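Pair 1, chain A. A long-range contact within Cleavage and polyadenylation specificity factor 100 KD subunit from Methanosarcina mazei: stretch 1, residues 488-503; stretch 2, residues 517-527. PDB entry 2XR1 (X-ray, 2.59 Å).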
# COMPACT_ATOMS: atom_id res chain seq x y z
N PRO A 488 16.17 -31.82 -32.41
CA PRO A 488 16.39 -30.47 -31.88
C PRO A 488 17.24 -29.61 -32.80
O PRO A 488 17.98 -30.11 -33.63
CB PRO A 488 17.15 -30.72 -30.57
CG PRO A 488 17.21 -32.21 -30.40
CD PRO A 488 17.05 -32.79 -31.76
N VAL A 489 17.14 -28.31 -32.62
CA VAL A 489 17.90 -27.34 -33.39
C VAL A 489 18.05 -26.11 -32.54
O VAL A 489 17.04 -25.55 -32.09
CB VAL A 489 17.12 -26.90 -34.68
CG1 VAL A 489 15.65 -27.31 -34.62
CG2 VAL A 489 17.25 -25.40 -34.89
N ASP A 490 19.27 -25.70 -32.27
CA ASP A 490 19.49 -24.39 -31.62
C ASP A 490 20.67 -23.66 -32.28
O ASP A 490 20.74 -22.41 -32.24
CB ASP A 490 19.62 -24.54 -30.09
CG ASP A 490 18.29 -24.97 -29.40
OD1 ASP A 490 17.31 -24.17 -29.36
OD2 ASP A 490 18.23 -26.13 -28.90
N SER A 491 21.58 -24.41 -32.92
CA SER A 491 22.37 -23.84 -34.00
C SER A 491 21.47 -23.01 -34.93
O SER A 491 20.38 -23.45 -35.32
CB SER A 491 23.01 -24.94 -34.84
OG SER A 491 23.47 -24.41 -36.07
N HIS A 492 21.92 -21.81 -35.27
CA HIS A 492 21.34 -21.03 -36.36
C HIS A 492 21.65 -21.68 -37.73
O HIS A 492 20.83 -21.65 -38.65
CB HIS A 492 21.86 -19.59 -36.32
CG HIS A 492 21.81 -18.89 -37.65
ND1 HIS A 492 22.90 -18.80 -38.49
CD2 HIS A 492 20.79 -18.26 -38.29
CE1 HIS A 492 22.55 -18.14 -39.58
NE2 HIS A 492 21.28 -17.80 -39.48
N GLU A 493 22.84 -22.26 -37.86
CA GLU A 493 23.19 -22.97 -39.09
C GLU A 493 22.20 -24.12 -39.39
O GLU A 493 21.85 -24.36 -40.53
CB GLU A 493 24.61 -23.53 -39.02
CG GLU A 493 25.73 -22.52 -38.66
CD GLU A 493 26.25 -21.71 -39.84
OE1 GLU A 493 25.52 -20.81 -40.32
OE2 GLU A 493 27.40 -21.97 -40.29
N ALA A 494 21.75 -24.82 -38.35
CA ALA A 494 20.79 -25.92 -38.49
C ALA A 494 19.39 -25.42 -38.88
O ALA A 494 18.70 -26.05 -39.68
CB ALA A 494 20.71 -26.72 -37.17
N ARG A 495 18.99 -24.30 -38.29
CA ARG A 495 17.73 -23.62 -38.63
C ARG A 495 17.58 -23.38 -40.13
O ARG A 495 16.54 -23.68 -40.72
CB ARG A 495 17.63 -22.28 -37.89
CG ARG A 495 16.28 -21.63 -37.96
CD ARG A 495 16.08 -20.56 -36.89
NE ARG A 495 16.39 -21.05 -35.55
CZ ARG A 495 17.39 -20.62 -34.78
NH1 ARG A 495 18.22 -19.67 -35.18
NH2 ARG A 495 17.55 -21.16 -33.57
N GLN A 496 18.63 -22.84 -40.75
CA GLN A 496 18.58 -22.50 -42.16
C GLN A 496 18.35 -23.72 -43.05
O GLN A 496 17.71 -23.60 -44.09
CB GLN A 496 19.84 -21.76 -42.60
CG GLN A 496 20.00 -20.39 -41.95
CD GLN A 496 18.97 -19.36 -42.43
OE1 GLN A 496 18.93 -19.02 -43.61
NE2 GLN A 496 18.17 -18.84 -41.52
N LYS A 497 18.85 -24.88 -42.64
CA LYS A 497 18.68 -26.12 -43.42
C LYS A 497 17.24 -26.58 -43.47
O LYS A 497 16.83 -27.18 -44.48
CB LYS A 497 19.56 -27.25 -42.87
CG LYS A 497 19.37 -28.61 -43.60
CD LYS A 497 20.41 -29.66 -43.19
CE LYS A 497 20.11 -31.02 -43.84
NZ LYS A 497 19.91 -30.97 -45.32
N ILE A 498 16.49 -26.34 -42.40
CA ILE A 498 15.05 -26.61 -42.40
C ILE A 498 14.38 -25.65 -43.35
O ILE A 498 13.51 -26.04 -44.13
CB ILE A 498 14.39 -26.46 -40.99
CG1 ILE A 498 14.89 -27.53 -40.05
CG2 ILE A 498 12.85 -26.55 -41.06
CD1 ILE A 498 14.79 -27.13 -38.61
N ILE A 499 14.81 -24.39 -43.28
CA ILE A 499 14.26 -23.31 -44.10
C ILE A 499 14.60 -23.45 -45.61
O ILE A 499 13.71 -23.42 -46.46
CB ILE A 499 14.75 -21.92 -43.58
CG1 ILE A 499 14.10 -21.60 -42.23
CG2 ILE A 499 14.45 -20.81 -44.58
CD1 ILE A 499 14.56 -20.28 -41.59
N GLN A 500 15.88 -23.61 -45.94
CA GLN A 500 16.31 -23.68 -47.34
C GLN A 500 15.80 -24.92 -48.09
O GLN A 500 15.56 -24.87 -49.29
CB GLN A 500 17.84 -23.59 -47.45
CG GLN A 500 18.36 -22.24 -47.95
CD GLN A 500 18.31 -21.14 -46.89
OE1 GLN A 500 17.26 -20.87 -46.29
NE2 GLN A 500 19.46 -20.47 -46.69
N ASN A 501 15.62 -26.03 -47.38
CA ASN A 501 15.01 -27.23 -47.95
C ASN A 501 13.61 -27.45 -47.37
O ASN A 501 13.37 -28.46 -46.71
CB ASN A 501 15.88 -28.47 -47.65
CG ASN A 501 17.29 -28.36 -48.20
OD1 ASN A 501 17.52 -27.91 -49.34
ND2 ASN A 501 18.26 -28.82 -47.41
N PRO A 502 12.65 -26.53 -47.61
CA PRO A 502 11.35 -26.89 -46.99
C PRO A 502 10.87 -28.27 -47.45
O PRO A 502 11.10 -28.70 -48.59
CB PRO A 502 10.38 -25.79 -47.46
CG PRO A 502 11.25 -24.72 -48.07
CD PRO A 502 12.53 -25.39 -48.54
N GLN A 503 10.21 -28.94 -46.53
CA GLN A 503 9.91 -30.34 -46.67
C GLN A 503 8.92 -30.64 -45.56
O GLN A 503 9.16 -30.23 -44.44
CB GLN A 503 11.19 -31.14 -46.49
CG GLN A 503 11.09 -32.61 -46.80
CD GLN A 503 12.42 -33.19 -47.23
OE1 GLN A 503 13.43 -33.03 -46.53
NE2 GLN A 503 12.44 -33.88 -48.37
N GLY A 517 11.76 -14.70 -31.18
CA GLY A 517 12.39 -16.01 -31.13
C GLY A 517 12.44 -16.63 -32.51
O GLY A 517 12.03 -16.02 -33.49
N PRO A 518 12.97 -17.85 -32.59
CA PRO A 518 13.13 -18.50 -33.88
C PRO A 518 11.81 -18.73 -34.64
O PRO A 518 11.83 -18.86 -35.86
CB PRO A 518 13.80 -19.84 -33.51
CG PRO A 518 13.47 -20.03 -32.05
CD PRO A 518 13.50 -18.66 -31.49
N VAL A 519 10.67 -18.78 -33.94
CA VAL A 519 9.39 -19.01 -34.63
C VAL A 519 9.10 -17.89 -35.64
O VAL A 519 8.38 -18.07 -36.62
CB VAL A 519 8.21 -19.21 -33.64
CG1 VAL A 519 7.72 -17.90 -33.05
CG2 VAL A 519 7.07 -19.95 -34.33
N MET A 520 9.66 -16.72 -35.39
CA MET A 520 9.55 -15.62 -36.31
C MET A 520 10.38 -15.83 -37.59
O MET A 520 9.97 -15.43 -38.67
CB MET A 520 9.88 -14.31 -35.60
CG MET A 520 8.82 -13.90 -34.56
SD MET A 520 7.13 -13.84 -35.24
CE MET A 520 6.59 -15.52 -34.96
N GLU A 521 11.53 -16.48 -37.46
CA GLU A 521 12.30 -16.86 -38.64
C GLU A 521 11.52 -17.89 -39.45
O GLU A 521 11.37 -17.74 -40.65
CB GLU A 521 13.71 -17.39 -38.27
CG GLU A 521 14.85 -16.40 -38.52
CD GLU A 521 16.05 -16.61 -37.58
OE1 GLU A 521 15.82 -16.59 -36.35
OE2 GLU A 521 17.21 -16.78 -38.05
N TYR A 522 11.01 -18.92 -38.79
CA TYR A 522 10.20 -19.94 -39.46
C TYR A 522 8.98 -19.34 -40.13
O TYR A 522 8.59 -19.76 -41.23
CB TYR A 522 9.75 -21.01 -38.48
CG TYR A 522 10.89 -21.82 -37.98
CD1 TYR A 522 11.60 -22.66 -38.84
CD2 TYR A 522 11.30 -21.73 -36.65
CE1 TYR A 522 12.67 -23.40 -38.38
CE2 TYR A 522 12.40 -22.47 -36.20
CZ TYR A 522 13.07 -23.29 -37.08
OH TYR A 522 14.13 -24.01 -36.63
N PHE A 523 8.40 -18.35 -39.47
CA PHE A 523 7.18 -17.70 -39.94
C PHE A 523 7.51 -16.76 -41.10
O PHE A 523 6.82 -16.74 -42.12
CB PHE A 523 6.53 -16.96 -38.76
CG PHE A 523 5.45 -16.01 -39.14
CD1 PHE A 523 4.15 -16.42 -39.22
CD2 PHE A 523 5.74 -14.67 -39.39
CE1 PHE A 523 3.14 -15.52 -39.56
CE2 PHE A 523 4.74 -13.77 -39.73
CZ PHE A 523 3.45 -14.20 -39.82
N LYS A 524 8.59 -15.99 -40.95
CA LYS A 524 8.98 -15.06 -41.99
C LYS A 524 9.12 -15.78 -43.32
O LYS A 524 8.93 -15.17 -44.37
CB LYS A 524 10.27 -14.34 -41.62
N ALA A 525 9.41 -17.08 -43.28
CA ALA A 525 9.69 -17.85 -44.50
C ALA A 525 8.57 -18.81 -44.91
O ALA A 525 8.49 -19.14 -46.08
CB ALA A 525 11.00 -18.61 -44.35
N PHE A 526 7.73 -19.26 -44.00
CA PHE A 526 6.68 -20.23 -44.38
C PHE A 526 5.25 -19.67 -44.51
O PHE A 526 4.34 -20.37 -44.94
CB PHE A 526 6.68 -21.41 -43.39
CG PHE A 526 7.92 -22.26 -43.44
CD1 PHE A 526 8.51 -22.59 -44.66
CD2 PHE A 526 8.49 -22.74 -42.29
CE1 PHE A 526 9.65 -23.37 -44.69
CE2 PHE A 526 9.64 -23.52 -42.34
CZ PHE A 526 10.21 -23.83 -43.53
N ALA A 527 5.08 -18.39 -44.17
CA ALA A 527 3.76 -17.78 -44.11
C ALA A 527 3.10 -17.58 -45.49
O ALA A 527 1.88 -17.46 -45.57
CB ALA A 527 3.83 -16.46 -43.35

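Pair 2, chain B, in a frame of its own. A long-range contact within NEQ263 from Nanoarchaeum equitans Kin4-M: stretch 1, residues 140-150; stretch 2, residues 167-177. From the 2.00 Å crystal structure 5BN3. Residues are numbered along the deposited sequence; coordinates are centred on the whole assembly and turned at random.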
# COMPACT_ATOMS: atom_id res chain seq x y z
N MET B 140 24.54 -18.31 -2.26
CA MET B 140 24.86 -17.86 -0.91
C MET B 140 25.49 -18.98 -0.08
O MET B 140 26.36 -18.74 0.76
CB MET B 140 23.59 -17.35 -0.23
CG MET B 140 23.72 -17.03 1.24
SD MET B 140 22.21 -16.29 1.91
CE MET B 140 21.00 -17.52 1.41
N GLU B 141 25.06 -20.22 -0.34
CA GLU B 141 25.57 -21.37 0.40
C GLU B 141 27.03 -21.64 0.08
O GLU B 141 27.83 -21.90 0.98
CB GLU B 141 24.72 -22.61 0.12
CG GLU B 141 23.24 -22.47 0.46
CD GLU B 141 22.44 -21.85 -0.67
OE1 GLU B 141 23.02 -21.56 -1.74
OE2 GLU B 141 21.21 -21.66 -0.50
N ARG B 142 27.38 -21.59 -1.20
CA ARG B 142 28.77 -21.76 -1.62
C ARG B 142 29.68 -20.71 -0.99
O ARG B 142 30.79 -21.01 -0.56
CB ARG B 142 28.90 -21.72 -3.15
CG ARG B 142 28.29 -22.92 -3.85
CD ARG B 142 29.12 -23.36 -5.05
NE ARG B 142 29.10 -22.39 -6.14
CZ ARG B 142 28.19 -22.37 -7.11
NH1 ARG B 142 27.21 -23.27 -7.13
NH2 ARG B 142 28.25 -21.45 -8.06
N LEU B 143 29.19 -19.47 -0.92
CA LEU B 143 29.98 -18.38 -0.33
C LEU B 143 30.26 -18.63 1.14
O LEU B 143 31.39 -18.43 1.60
CB LEU B 143 29.26 -17.04 -0.52
CG LEU B 143 30.00 -15.84 0.08
CD1 LEU B 143 31.38 -15.69 -0.55
CD2 LEU B 143 29.20 -14.56 -0.07
N ALA B 144 29.25 -19.06 1.88
CA ALA B 144 29.40 -19.33 3.31
C ALA B 144 30.38 -20.46 3.56
O ALA B 144 31.19 -20.41 4.49
CB ALA B 144 28.07 -19.66 3.92
N LEU B 145 30.29 -21.50 2.73
CA LEU B 145 31.17 -22.66 2.84
C LEU B 145 32.61 -22.33 2.50
O LEU B 145 33.54 -22.82 3.15
CB LEU B 145 30.67 -23.80 1.94
CG LEU B 145 29.41 -24.52 2.43
CD1 LEU B 145 28.94 -25.54 1.41
CD2 LEU B 145 29.70 -25.18 3.75
N GLN B 146 32.81 -21.49 1.49
CA GLN B 146 34.16 -21.07 1.11
C GLN B 146 34.78 -20.22 2.22
O GLN B 146 35.99 -20.30 2.47
CB GLN B 146 34.14 -20.30 -0.22
CG GLN B 146 35.53 -19.93 -0.73
CD GLN B 146 35.51 -19.36 -2.14
OE1 GLN B 146 34.46 -19.16 -2.73
NE2 GLN B 146 36.70 -19.11 -2.68
N ILE B 147 33.96 -19.41 2.89
CA ILE B 147 34.42 -18.63 4.03
C ILE B 147 34.78 -19.54 5.20
O ILE B 147 35.87 -19.44 5.76
CB ILE B 147 33.35 -17.61 4.48
CG1 ILE B 147 33.26 -16.45 3.48
CG2 ILE B 147 33.67 -17.07 5.86
CD1 ILE B 147 32.08 -15.52 3.74
N ALA B 148 33.86 -20.44 5.55
CA ALA B 148 34.08 -21.37 6.66
C ALA B 148 35.32 -22.23 6.46
O ALA B 148 36.04 -22.53 7.42
CB ALA B 148 32.85 -22.25 6.84
N ARG B 149 35.58 -22.63 5.21
CA ARG B 149 36.73 -23.45 4.87
C ARG B 149 38.05 -22.77 5.24
O ARG B 149 39.02 -23.44 5.61
CB ARG B 149 36.72 -23.78 3.38
CG ARG B 149 37.74 -24.83 2.94
CD ARG B 149 38.02 -24.75 1.45
NE ARG B 149 36.80 -24.70 0.66
CZ ARG B 149 36.68 -24.03 -0.49
NH1 ARG B 149 37.71 -23.36 -0.98
NH2 ARG B 149 35.53 -24.04 -1.14
N ASN B 150 38.08 -21.45 5.16
CA ASN B 150 39.34 -20.71 5.32
C ASN B 150 39.54 -19.99 6.66
O ASN B 150 40.68 -19.75 7.06
CB ASN B 150 39.52 -19.73 4.16
CG ASN B 150 39.73 -20.43 2.83
OD1 ASN B 150 40.74 -21.10 2.62
ND2 ASN B 150 38.77 -20.28 1.92
N ASP B 167 18.22 -30.62 0.51
CA ASP B 167 19.27 -30.31 -0.46
C ASP B 167 20.27 -29.30 0.10
O ASP B 167 21.47 -29.38 -0.17
CB ASP B 167 18.65 -29.73 -1.73
CG ASP B 167 17.99 -30.79 -2.59
OD1 ASP B 167 17.88 -31.94 -2.14
OD2 ASP B 167 17.58 -30.44 -3.72
N ILE B 168 19.76 -28.34 0.86
CA ILE B 168 20.59 -27.27 1.40
C ILE B 168 21.46 -27.74 2.58
O ILE B 168 22.68 -27.61 2.54
CB ILE B 168 19.75 -26.04 1.80
CG1 ILE B 168 18.95 -25.52 0.60
CG2 ILE B 168 20.64 -24.94 2.36
CD1 ILE B 168 19.80 -25.24 -0.63
N TYR B 169 20.84 -28.31 3.61
CA TYR B 169 21.63 -28.74 4.77
C TYR B 169 22.54 -29.93 4.49
O TYR B 169 23.57 -30.09 5.15
CB TYR B 169 20.77 -28.93 6.05
CG TYR B 169 19.74 -30.03 6.04
CD1 TYR B 169 20.11 -31.37 6.08
CD2 TYR B 169 18.38 -29.73 6.08
CE1 TYR B 169 19.16 -32.38 6.11
CE2 TYR B 169 17.43 -30.73 6.11
CZ TYR B 169 17.83 -32.05 6.12
OH TYR B 169 16.89 -33.05 6.15
N LYS B 170 22.18 -30.76 3.51
CA LYS B 170 23.06 -31.85 3.10
C LYS B 170 24.26 -31.33 2.31
O LYS B 170 25.32 -31.94 2.32
CB LYS B 170 22.29 -32.91 2.30
CG LYS B 170 21.26 -33.66 3.12
CD LYS B 170 21.22 -35.14 2.76
CE LYS B 170 20.43 -35.92 3.80
NZ LYS B 170 20.70 -37.39 3.74
N MET B 171 24.08 -30.21 1.62
CA MET B 171 25.18 -29.55 0.91
C MET B 171 26.26 -29.12 1.90
O MET B 171 27.45 -29.26 1.63
CB MET B 171 24.67 -28.34 0.13
CG MET B 171 25.76 -27.57 -0.60
SD MET B 171 25.21 -25.95 -1.18
CE MET B 171 23.75 -26.39 -2.11
N PHE B 172 25.83 -28.60 3.04
CA PHE B 172 26.75 -28.20 4.10
C PHE B 172 27.44 -29.40 4.73
O PHE B 172 28.67 -29.44 4.82
CB PHE B 172 26.00 -27.42 5.19
CG PHE B 172 25.76 -25.98 4.86
CD1 PHE B 172 24.71 -25.60 4.05
CD2 PHE B 172 26.59 -24.99 5.38
CE1 PHE B 172 24.49 -24.27 3.75
CE2 PHE B 172 26.38 -23.66 5.09
CZ PHE B 172 25.33 -23.30 4.27
N ILE B 173 26.64 -30.37 5.16
CA ILE B 173 27.15 -31.59 5.79
C ILE B 173 28.18 -32.31 4.92
O ILE B 173 29.24 -32.70 5.39
CB ILE B 173 25.99 -32.56 6.14
CG1 ILE B 173 25.12 -31.98 7.25
CG2 ILE B 173 26.52 -33.92 6.55
CD1 ILE B 173 23.90 -32.83 7.59
N ASP B 174 27.85 -32.46 3.64
CA ASP B 174 28.74 -33.15 2.70
C ASP B 174 30.07 -32.42 2.48
O ASP B 174 31.11 -33.05 2.35
CB ASP B 174 28.03 -33.41 1.37
CG ASP B 174 26.91 -34.43 1.48
OD1 ASP B 174 26.80 -35.09 2.54
OD2 ASP B 174 26.15 -34.59 0.51
N GLU B 175 30.03 -31.09 2.44
CA GLU B 175 31.24 -30.29 2.28
C GLU B 175 32.11 -30.35 3.53
O GLU B 175 33.34 -30.43 3.45
CB GLU B 175 30.90 -28.83 1.93
CG GLU B 175 32.09 -27.89 1.83
CD GLU B 175 32.82 -27.96 0.50
OE1 GLU B 175 32.60 -28.92 -0.26
OE2 GLU B 175 33.61 -27.04 0.20
N PHE B 176 31.47 -30.32 4.70
CA PHE B 176 32.19 -30.44 5.97
C PHE B 176 32.86 -31.81 6.08
O PHE B 176 33.95 -31.93 6.63
CB PHE B 176 31.24 -30.22 7.15
CG PHE B 176 30.85 -28.78 7.35
CD1 PHE B 176 31.63 -27.76 6.84
CD2 PHE B 176 29.69 -28.45 8.05
CE1 PHE B 176 31.27 -26.43 7.02
CE2 PHE B 176 29.33 -27.13 8.23
CZ PHE B 176 30.12 -26.12 7.72
N ILE B 177 32.20 -32.83 5.54
CA ILE B 177 32.74 -34.18 5.52
C ILE B 177 33.92 -34.30 4.54
O ILE B 177 34.96 -34.85 4.88
CB ILE B 177 31.64 -35.22 5.17
CG1 ILE B 177 30.69 -35.38 6.36
CG2 ILE B 177 32.25 -36.56 4.80
CD1 ILE B 177 29.48 -36.25 6.07

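The sharpest difference lies at one matched position near the start of each contact, where the charge is reversed: Arg A495 in pair 1 coincides with Glu B141 in pair 2. Arg A495 lays one face of its guanidinium against Pro A518, with NE 3.5 Å from Pro A518 CB, while its CG lies 3.5 Å from Tyr A522 OH. Glu B141 packs with a shorter chain: its CB lies 3.6 Å from Met B171 SD, its CG 4.0 Å from Phe B172 CE1, and its OE2 3.8 Å from CD1 of Ile B168, the match of Pro A518. Both residues are buried, and in both the polar end touches the other helix as the methylenes do, while also finding hydrogen bonds elsewhere in the structure.

The frame around them is the same. Two helices run nearly parallel, crossing at -23° in pair 1 and -25° in pair 2, with axes 10.6 and 10.8 Å apart at closest approach; the central backbones superpose to 0.6 Å. No hydrogen bond links the helices in either pair, so side-chain packing dominates both contacts.

At the centre, Ile A499 matches Leu B145, and Tyr A522 matches Phe B172. Leu B145 fits as a knob among Met B171, Phe B172, Glu B175 and Phe B176; its CD2 lies 3.5 Å from Phe B172 CD2, and its CG sits over one face of that ring. Branching at CG lets leucine spread two methyl groups into the hole. Ile A499, branched at CB, makes a looser fit, with CG1 4.3 Å from Tyr A522 CD1 and CG2 4.1 Å from Ala A525 CB. The tyrosine hydroxyl adds reach: Tyr A522 OH lies 3.8 Å from both Val A489 CG2 and Ile A498 CD1. Ile A498 matches Ala B144, whose small CB just meets Phe B172 CE2 at 4.5 Å.

Further along, Phe A526 and Phe B176 correspond, though their CA atoms fall 1.5 Å apart. Phe A526 CE1 lies 3.7 Å from Pro A502 CB; Phe B176 CE1 lies 4.5 Å from CB of the matched Ala B148. Proline suits a chain that has already left its helix at Asn A501, whereas alanine continues an unbroken helix and meets the edge of the Phe B176 ring with its CB.

Charge also enters differently. Glu A521 OE1 stands 4.1 Å from Arg A495 NH1, well out of the guanidinium plane, a proximity of charges without a salt bridge. In pair 2 methionine takes the matched position, and a long salt bridge joins Arg B149 NH2 to Glu B175 OE2 at 3.8 Å.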